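Local coordinates for protein Abbfa_003403 (Acinetobacter baumannii, PDB 4ZXH) that probably builds peptides without the ribosome, as a four-domain synthetase whose condensation, adenylation, carrier and thioesterase domains together activate, tether and couple the building blocks and release the product, at residues V898-T903 / Q908-Y913. Numbering follows the deposited sequence.
Sequences VLVKTT and QKLVAY
Leu910 leans from strand 907-916 onto Val898 and Val900 of the twisted, antiparallel neighbour strand, its CD2 methyl meeting Val900 CG2 at 3.6 Å and Val898 CG1 at 4.0 Å. Both valines place CG1 trans to the backbone N (chi1 176° in Val900), which leaves Val900 CG2 to meet the leucine while CG1 rests on Gln908 CB. Helix 880-888 covers this face through Leu880 and Ile883, both of which touch Val898 and Leu910. On the other face, Leu899 and Tyr913 meet at about a right angle, Leu899 CD1 lying 3.9 Å from Tyr913 CE2 and obliquely placed to the ring. With CG beside the backbone N (chi1 -64°), Lys901 sets CG 3.7 Å from Val911 CG2; the bend at chi2 then carries CE past the phenol end of Tyr913. The Tyr913 hydroxyl is hydrogen-bonded to Pro961 O, and Phe960 packs edge-to-face with its ring. Between the two faces, Leu899 and Val911 exchange two backbone hydrogen bonds, as do Lys901 and Lys909; Lys901 N to Lys909 O is 2.8 Å and nearly straight (174°). Strand 940-943 continues the sheet beyond 907-916, within the small C-terminal subdomain of the adenylation domain. Reciprocal main-chain bonds thus fix the pairing, while aliphatic contacts join the hairpin to the helix on one face and the methylenes of Lys901 lie against Val911 and Tyr913 on the other.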
ATOM      1  N   VAL A 898       1.208 -10.374  10.499  1.00 20.88           N
ATOM      2  CA  VAL A 898       1.807  -9.050  10.541  1.00 22.66           C
ATOM      3  C   VAL A 898       1.377  -8.362  11.821  1.00 31.30           C
ATOM      4  O   VAL A 898       0.187  -8.327  12.139  1.00 32.72           O
ATOM      5  CB  VAL A 898       1.399  -8.200   9.315  1.00 20.99           C
ATOM      6  CG1 VAL A 898       2.017  -6.823   9.390  1.00 21.08           C
ATOM      7  CG2 VAL A 898       1.810  -8.886   8.028  1.00 20.98           C
ATOM      8  N   LEU A 899       2.336  -7.830  12.571  1.00 32.48           N
ATOM      9  CA  LEU A 899       2.003  -7.118  13.808  1.00 33.32           C
ATOM     10  C   LEU A 899       2.586  -5.721  13.806  1.00 33.42           C
ATOM     11  O   LEU A 899       3.545  -5.428  13.078  1.00 31.48           O
ATOM     12  CB  LEU A 899       2.513  -7.867  15.054  1.00 26.39           C
ATOM     13  CG  LEU A 899       2.184  -9.358  15.211  1.00 27.29           C
ATOM     14  CD1 LEU A 899       2.850  -9.941  16.465  1.00 22.36           C
ATOM     15  CD2 LEU A 899       0.686  -9.601  15.214  1.00 22.39           C
ATOM     16  N   VAL A 900       2.007  -4.857  14.631  1.00 30.57           N
ATOM     17  CA  VAL A 900       2.621  -3.570  14.897  1.00 32.00           C
ATOM     18  C   VAL A 900       3.439  -3.699  16.179  1.00 33.94           C
ATOM     19  O   VAL A 900       2.950  -4.259  17.164  1.00 32.18           O
ATOM     20  CB  VAL A 900       1.563  -2.453  15.033  1.00 36.68           C
ATOM     21  CG1 VAL A 900       2.223  -1.137  15.413  1.00 36.16           C
ATOM     22  CG2 VAL A 900       0.766  -2.306  13.738  1.00 25.55           C
ATOM     23  N   LYS A 901       4.682  -3.214  16.161  1.00 33.79           N
ATOM     24  CA  LYS A 901       5.525  -3.201  17.364  1.00 33.77           C
ATOM     25  C   LYS A 901       6.079  -1.808  17.624  1.00 47.11           C
ATOM     26  O   LYS A 901       6.201  -1.003  16.697  1.00 54.98           O
ATOM     27  CB  LYS A 901       6.679  -4.193  17.245  1.00 25.99           C
ATOM     28  CG  LYS A 901       6.269  -5.653  17.152  1.00 24.78           C
ATOM     29  CD  LYS A 901       5.725  -6.212  18.456  1.00 25.55           C
ATOM     30  CE  LYS A 901       5.378  -7.687  18.275  1.00 32.34           C
ATOM     31  NZ  LYS A 901       4.914  -8.351  19.519  1.00 47.33           N
ATOM     32  N   THR A 902       6.422  -1.530  18.884  1.00 49.47           N
ATOM     33  CA  THR A 902       6.959  -0.225  19.283  1.00 48.22           C
ATOM     34  C   THR A 902       8.497  -0.217  19.251  1.00 55.61           C
ATOM     35  O   THR A 902       9.120  -1.263  19.447  1.00 61.01           O
ATOM     36  CB  THR A 902       6.444   0.150  20.681  1.00 53.04           C
ATOM     37  OG1 THR A 902       5.012   0.077  20.691  1.00 49.42           O
ATOM     38  CG2 THR A 902       6.875   1.560  21.080  1.00 64.77           C
ATOM     39  N   THR A 903       9.103   0.950  19.001  1.00 61.92           N
ATOM     40  CA  THR A 903      10.560   1.065  18.814  1.00 68.09           C
ATOM     41  C   THR A 903      11.161   2.406  19.221  1.00 88.59           C
ATOM     42  O   THR A 903      10.627   3.458  18.870  1.00 93.53           O
ATOM     43  CB  THR A 903      10.932   0.839  17.348  1.00 58.34           C
ATOM     44  OG1 THR A 903      10.548  -0.485  16.975  1.00 69.79           O
ATOM     45  CG2 THR A 903      12.427   1.031  17.113  1.00 43.81           C
ATOM     46  N   GLN A 908       6.174   3.458  16.003  1.00 59.00           N
ATOM     47  CA  GLN A 908       5.571   2.165  15.686  1.00 49.63           C
ATOM     48  C   GLN A 908       6.000   1.685  14.299  1.00 50.74           C
ATOM     49  O   GLN A 908       6.158   2.484  13.372  1.00 53.23           O
ATOM     50  CB  GLN A 908       4.041   2.241  15.758  1.00 47.66           C
ATOM     51  CG  GLN A 908       3.496   2.857  17.036  1.00 57.23           C
ATOM     52  CD  GLN A 908       3.586   4.387  17.045  1.00 67.72           C
ATOM     53  OE1 GLN A 908       3.684   5.030  15.988  1.00 66.23           O
ATOM     54  NE2 GLN A 908       3.588   4.972  18.244  1.00 69.77           N
ATOM     55  N   LYS A 909       6.198   0.377  14.169  1.00 44.67           N
ATOM     56  CA  LYS A 909       6.608  -0.221  12.908  1.00 31.64           C
ATOM     57  C   LYS A 909       5.934  -1.573  12.705  1.00 32.28           C
ATOM     58  O   LYS A 909       5.575  -2.257  13.668  1.00 36.63           O
ATOM     59  CB  LYS A 909       8.124  -0.391  12.853  1.00 30.21           C
ATOM     60  CG  LYS A 909       8.946   0.872  12.644  1.00 42.96           C
ATOM     61  CD  LYS A 909      10.439   0.495  12.713  1.00 59.07           C
ATOM     62  CE  LYS A 909      11.401   1.651  12.440  1.00 63.41           C
ATOM     63  NZ  LYS A 909      11.352   2.137  11.030  1.00 66.80           N
ATOM     64  N   LEU A 910       5.773  -1.944  11.440  1.00 38.14           N
ATOM     65  CA  LEU A 910       5.191  -3.217  11.028  1.00 34.08           C
ATOM     66  C   LEU A 910       6.222  -4.324  10.927  1.00 31.55           C
ATOM     67  O   LEU A 910       7.309  -4.096  10.399  1.00 34.22           O
ATOM     68  CB  LEU A 910       4.515  -3.054   9.673  1.00 32.71           C
ATOM     69  CG  LEU A 910       3.264  -2.205   9.712  1.00 31.10           C
ATOM     70  CD1 LEU A 910       2.806  -1.934   8.290  1.00 33.05           C
ATOM     71  CD2 LEU A 910       2.234  -2.966  10.466  1.00 22.96           C
ATOM     72  N   VAL A 911       5.859  -5.519  11.410  1.00 36.27           N
ATOM     73  CA  VAL A 911       6.683  -6.743  11.341  1.00 23.29           C
ATOM     74  C   VAL A 911       5.945  -7.848  10.615  1.00 25.81           C
ATOM     75  O   VAL A 911       4.775  -8.122  10.915  1.00 33.37           O
ATOM     76  CB  VAL A 911       7.023  -7.295  12.735  1.00 31.51           C
ATOM     77  CG1 VAL A 911       8.122  -8.350  12.655  1.00 21.58           C
ATOM     78  CG2 VAL A 911       7.419  -6.181  13.643  1.00 50.26           C
ATOM     79  N   ALA A 912       6.612  -8.518   9.692  1.00 20.73           N
ATOM     80  CA  ALA A 912       5.977  -9.642   9.018  1.00 22.13           C
ATOM     81  C   ALA A 912       6.663 -10.945   9.367  1.00 20.83           C
ATOM     82  O   ALA A 912       7.858 -11.113   9.101  1.00 24.55           O
ATOM     83  CB  ALA A 912       5.984  -9.434   7.510  1.00 20.97           C
ATOM     84  N   TYR A 913       5.914 -11.865   9.967  1.00 25.01           N
ATOM     85  CA  TYR A 913       6.405 -13.231  10.203  1.00 25.45           C
ATOM     86  C   TYR A 913       5.901 -14.160   9.084  1.00 35.95           C
ATOM     87  O   TYR A 913       4.717 -14.090   8.698  1.00 28.62           O
ATOM     88  CB  TYR A 913       5.952 -13.750  11.574  1.00 21.03           C
ATOM     89  CG  TYR A 913       6.292 -12.844  12.736  1.00 20.91           C
ATOM     90  CD1 TYR A 913       7.446 -13.053  13.500  1.00 29.90           C
ATOM     91  CD2 TYR A 913       5.469 -11.791  13.073  1.00 20.69           C
ATOM     92  CE1 TYR A 913       7.774 -12.219  14.567  1.00 23.47           C
ATOM     93  CE2 TYR A 913       5.777 -10.949  14.133  1.00 30.66           C
ATOM     94  CZ  TYR A 913       6.929 -11.168  14.879  1.00 32.48           C
ATOM     95  OH  TYR A 913       7.227 -10.322  15.928  1.00 32.75           O
TER